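PDB 1N8V: chemosensory protein from Mamestra brassicae, which probably carries hydrophobic chemical signals, binding long-chain compounds such as bromo-dodecanol within the interior of its all-helical fold. Local coordinates for residues I51-G54 / C55-T59. Numbering follows the deposited sequence.
Sequences IENG and CKKCT. With BDD (bromo-dodecanol), chain D.
Asn53 turns its amide forward onto the turn that follows: with chi1 at 61°, CG sits between the backbone N and the carbonyl carbon, and OD1 comes to face Lys56 N at 3.2 Å. The same N-H also reaches Asn53 O, 3.3 Å from Lys56 N. This bifurcated bond is bent at both branches (N-H...O 141° to OD1, 137° to the backbone O), and the donor stands well above each carbonyl plane rather than on a lone pair. A water donates to Asn53 OD1 at 2.6 Å and accepts from Lys57 N, so the amide oxygen serves two successive residues of the turn, one directly and one through water. On the other branch of the amide, ND2 lies 3.5 Å from Lys57 CE, where the extended lysine chain crosses Asn53 at about a right angle. Asp49, one helical turn back, collects both ends, accepting from Asn53 ND2 and forming a salt bridge with Lys57 NZ. Gly54 leaves the helix with positive phi, and Cys55 to Cys58 form a type I beta turn, closed by Cys58 N to Cys55 O (3.0 Å) and bridged by the disulfide. The disulfide of the turn lies against the ligand: Cys55 SG is 3.9 Å from C5 of bromo-dodecanol, while Ile51 CD1 packs 3.8 Å from C3. The turn links helix 38-53 to helix 60-76, whose start Thr59 caps; Glu63 of the latter touches both cysteines, and Tyr4 from the N-terminal loop packs against Lys57 and Cys58.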
ATOM      1  N   ILE A  51       7.722  -1.013  -6.196  1.00 11.48           N
ATOM      2  CA  ILE A  51       7.711   0.273  -6.914  1.00 13.11           C
ATOM      3  C   ILE A  51       8.748   0.283  -8.021  1.00 13.11           C
ATOM      4  O   ILE A  51       8.507   0.815  -9.135  1.00 12.98           O
ATOM      5  CB  ILE A  51       7.993   1.434  -5.917  1.00 14.18           C
ATOM      6  CG1 ILE A  51       6.822   1.574  -4.964  1.00 19.44           C
ATOM      7  CG2 ILE A  51       8.275   2.775  -6.646  1.00 15.31           C
ATOM      8  CD1 ILE A  51       5.587   1.885  -5.604  1.00 21.44           C
ATOM      9  N   GLU A  52       9.899  -0.282  -7.745  1.00 12.73           N
ATOM     10  CA  GLU A  52      10.985  -0.280  -8.723  1.00 13.48           C
ATOM     11  C   GLU A  52      10.733  -1.202  -9.914  1.00 12.77           C
ATOM     12  O   GLU A  52      11.328  -0.974 -10.983  1.00 13.27           O
ATOM     13  CB  GLU A  52      12.316  -0.635  -8.093  1.00 14.78           C
ATOM     14  CG  GLU A  52      12.716   0.289  -6.945  1.00 18.01           C
ATOM     15  CD  GLU A  52      12.827   1.751  -7.323  1.00 22.41           C
ATOM     16  OE1 GLU A  52      13.318   2.054  -8.429  1.00 24.64           O
ATOM     17  OE2 GLU A  52      12.435   2.613  -6.512  1.00 23.62           O
ATOM     18  N   ASN A  53       9.869  -2.219  -9.784  1.00 11.13           N
ATOM     19  CA  ASN A  53       9.601  -3.176 -10.876  1.00 11.16           C
ATOM     20  C   ASN A  53       8.139  -3.370 -11.261  1.00 11.27           C
ATOM     21  O   ASN A  53       7.782  -4.324 -11.958  1.00 11.23           O
ATOM     22  CB  ASN A  53      10.263  -4.513 -10.631  1.00 11.01           C
ATOM     23  CG  ASN A  53       9.769  -5.172  -9.388  1.00  9.33           C
ATOM     24  OD1 ASN A  53       8.612  -5.061  -9.028  1.00 11.42           O
ATOM     25  ND2 ASN A  53      10.668  -5.884  -8.728  1.00 13.74           N
ATOM     26  N   GLY A  54       7.284  -2.446 -10.865  1.00 10.86           N
ATOM     27  CA  GLY A  54       5.880  -2.498 -11.225  1.00 11.16           C
ATOM     28  C   GLY A  54       5.133  -3.753 -10.836  1.00 11.17           C
ATOM     29  O   GLY A  54       4.313  -4.292 -11.585  1.00 12.86           O
ATOM     30  N   CYS A  55       5.391  -4.215  -9.611  1.00 11.22           N
ATOM     31  CA  CYS A  55       4.715  -5.408  -9.072  1.00 11.35           C
ATOM     32  C   CYS A  55       5.057  -6.703  -9.831  1.00 11.42           C
ATOM     33  O   CYS A  55       4.287  -7.663  -9.822  1.00 11.52           O
ATOM     34  CB  CYS A  55       3.192  -5.230  -8.944  1.00 11.75           C
ATOM     35  SG  CYS A  55       2.565  -5.246  -7.214  1.00 14.81           S
ATOM     36  N   LYS A  56       6.242  -6.769 -10.409  1.00 11.09           N
ATOM     37  CA  LYS A  56       6.664  -7.985 -11.118  1.00 12.07           C
ATOM     38  C   LYS A  56       6.624  -9.272 -10.255  1.00 12.98           C
ATOM     39  O   LYS A  56       6.443 -10.387 -10.788  1.00 14.62           O
ATOM     40  CB  LYS A  56       8.064  -7.771 -11.663  1.00 12.40           C
ATOM     41  CG  LYS A  56       8.607  -8.941 -12.450  1.00 13.70           C
ATOM     42  CD  LYS A  56       9.944  -8.601 -13.058  1.00 14.70           C
ATOM     43  CE  LYS A  56      11.020  -8.381 -12.005  1.00 14.42           C
ATOM     44  NZ  LYS A  56      12.367  -8.151 -12.670  1.00 17.67           N
ATOM     45  N   LYS A  57       6.830  -9.151  -8.953  1.00 12.14           N
ATOM     46  CA  LYS A  57       6.842 -10.305  -8.058  1.00 12.18           C
ATOM     47  C   LYS A  57       5.569 -10.443  -7.237  1.00 11.58           C
ATOM     48  O   LYS A  57       5.471 -11.294  -6.359  1.00 12.06           O
ATOM     49  CB  LYS A  57       8.058 -10.200  -7.134  1.00 12.80           C
ATOM     50  CG  LYS A  57       9.348 -10.058  -7.881  1.00 15.61           C
ATOM     51  CD  LYS A  57      10.419  -9.426  -7.002  1.00 18.00           C
ATOM     52  CE  LYS A  57      11.677  -9.075  -7.777  1.00 17.79           C
ATOM     53  NZ  LYS A  57      12.685  -8.369  -6.933  1.00 18.94           N
ATOM     54  N   CYS A  58       4.599  -9.576  -7.488  1.00 10.76           N
ATOM     55  CA  CYS A  58       3.333  -9.622  -6.795  1.00 11.05           C
ATOM     56  C   CYS A  58       2.430 -10.738  -7.284  1.00 10.96           C
ATOM     57  O   CYS A  58       2.394 -11.063  -8.488  1.00 11.02           O
ATOM     58  CB  CYS A  58       2.581  -8.311  -6.970  1.00 11.41           C
ATOM     59  SG  CYS A  58       3.433  -6.850  -6.321  1.00 13.03           S
ATOM     60  N   THR A  59       1.658 -11.301  -6.371  1.00 11.49           N
ATOM     61  CA  THR A  59       0.612 -12.243  -6.746  1.00 12.13           C
ATOM     62  C   THR A  59      -0.541 -11.460  -7.361  1.00 13.03           C
ATOM     63  O   THR A  59      -0.601 -10.243  -7.240  1.00 12.02           O
ATOM     64  CB  THR A  59       0.081 -12.993  -5.509  1.00 12.11           C
ATOM     65  OG1 THR A  59      -0.537 -12.056  -4.614  1.00 12.80           O
ATOM     66  CG2 THR A  59       1.196 -13.699  -4.728  1.00 12.99           C
TER
HETATM   67  O1  BDD D 502       2.918  -0.463  -9.644  1.00 34.77           O
HETATM   68  C1  BDD D 502       3.505  -0.185  -8.378  1.00 33.22           C
HETATM   69  C2  BDD D 502       2.824  -1.064  -7.332  1.00 31.81           C
HETATM   70  C3  BDD D 502       2.555  -0.300  -6.035  1.00 28.88           C
HETATM   71  C4  BDD D 502       1.977  -1.197  -4.947  1.00 26.60           C
HETATM   72  C5  BDD D 502       2.862  -2.392  -4.622  1.00 25.20           C
HETATM   73  C6  BDD D 502       2.278  -3.313  -3.558  1.00 23.29           C
HETATM   74  C7  BDD D 502       3.316  -4.330  -3.074  1.00 23.52           C
HETATM   75  C8  BDD D 502       2.707  -5.458  -2.250  1.00 21.35           C
HETATM   76  C9  BDD D 502       3.759  -6.271  -1.499  1.00 21.47           C
HETATM   77  C10 BDD D 502       3.144  -7.498  -0.811  1.00 19.95           C
HETATM   78  C11 BDD D 502       4.069  -8.212   0.177  1.00 21.95           C
HETATM   79  C12 BDD D 502       3.317  -9.162   1.155  1.00 21.87           C
HETATM   80 BR   BDD D 502       2.732  -8.513   2.551  1.00  7.00          BR
HETATM   81  O   HOH W   1       7.305  -6.724  -7.478  1.00 11.65           O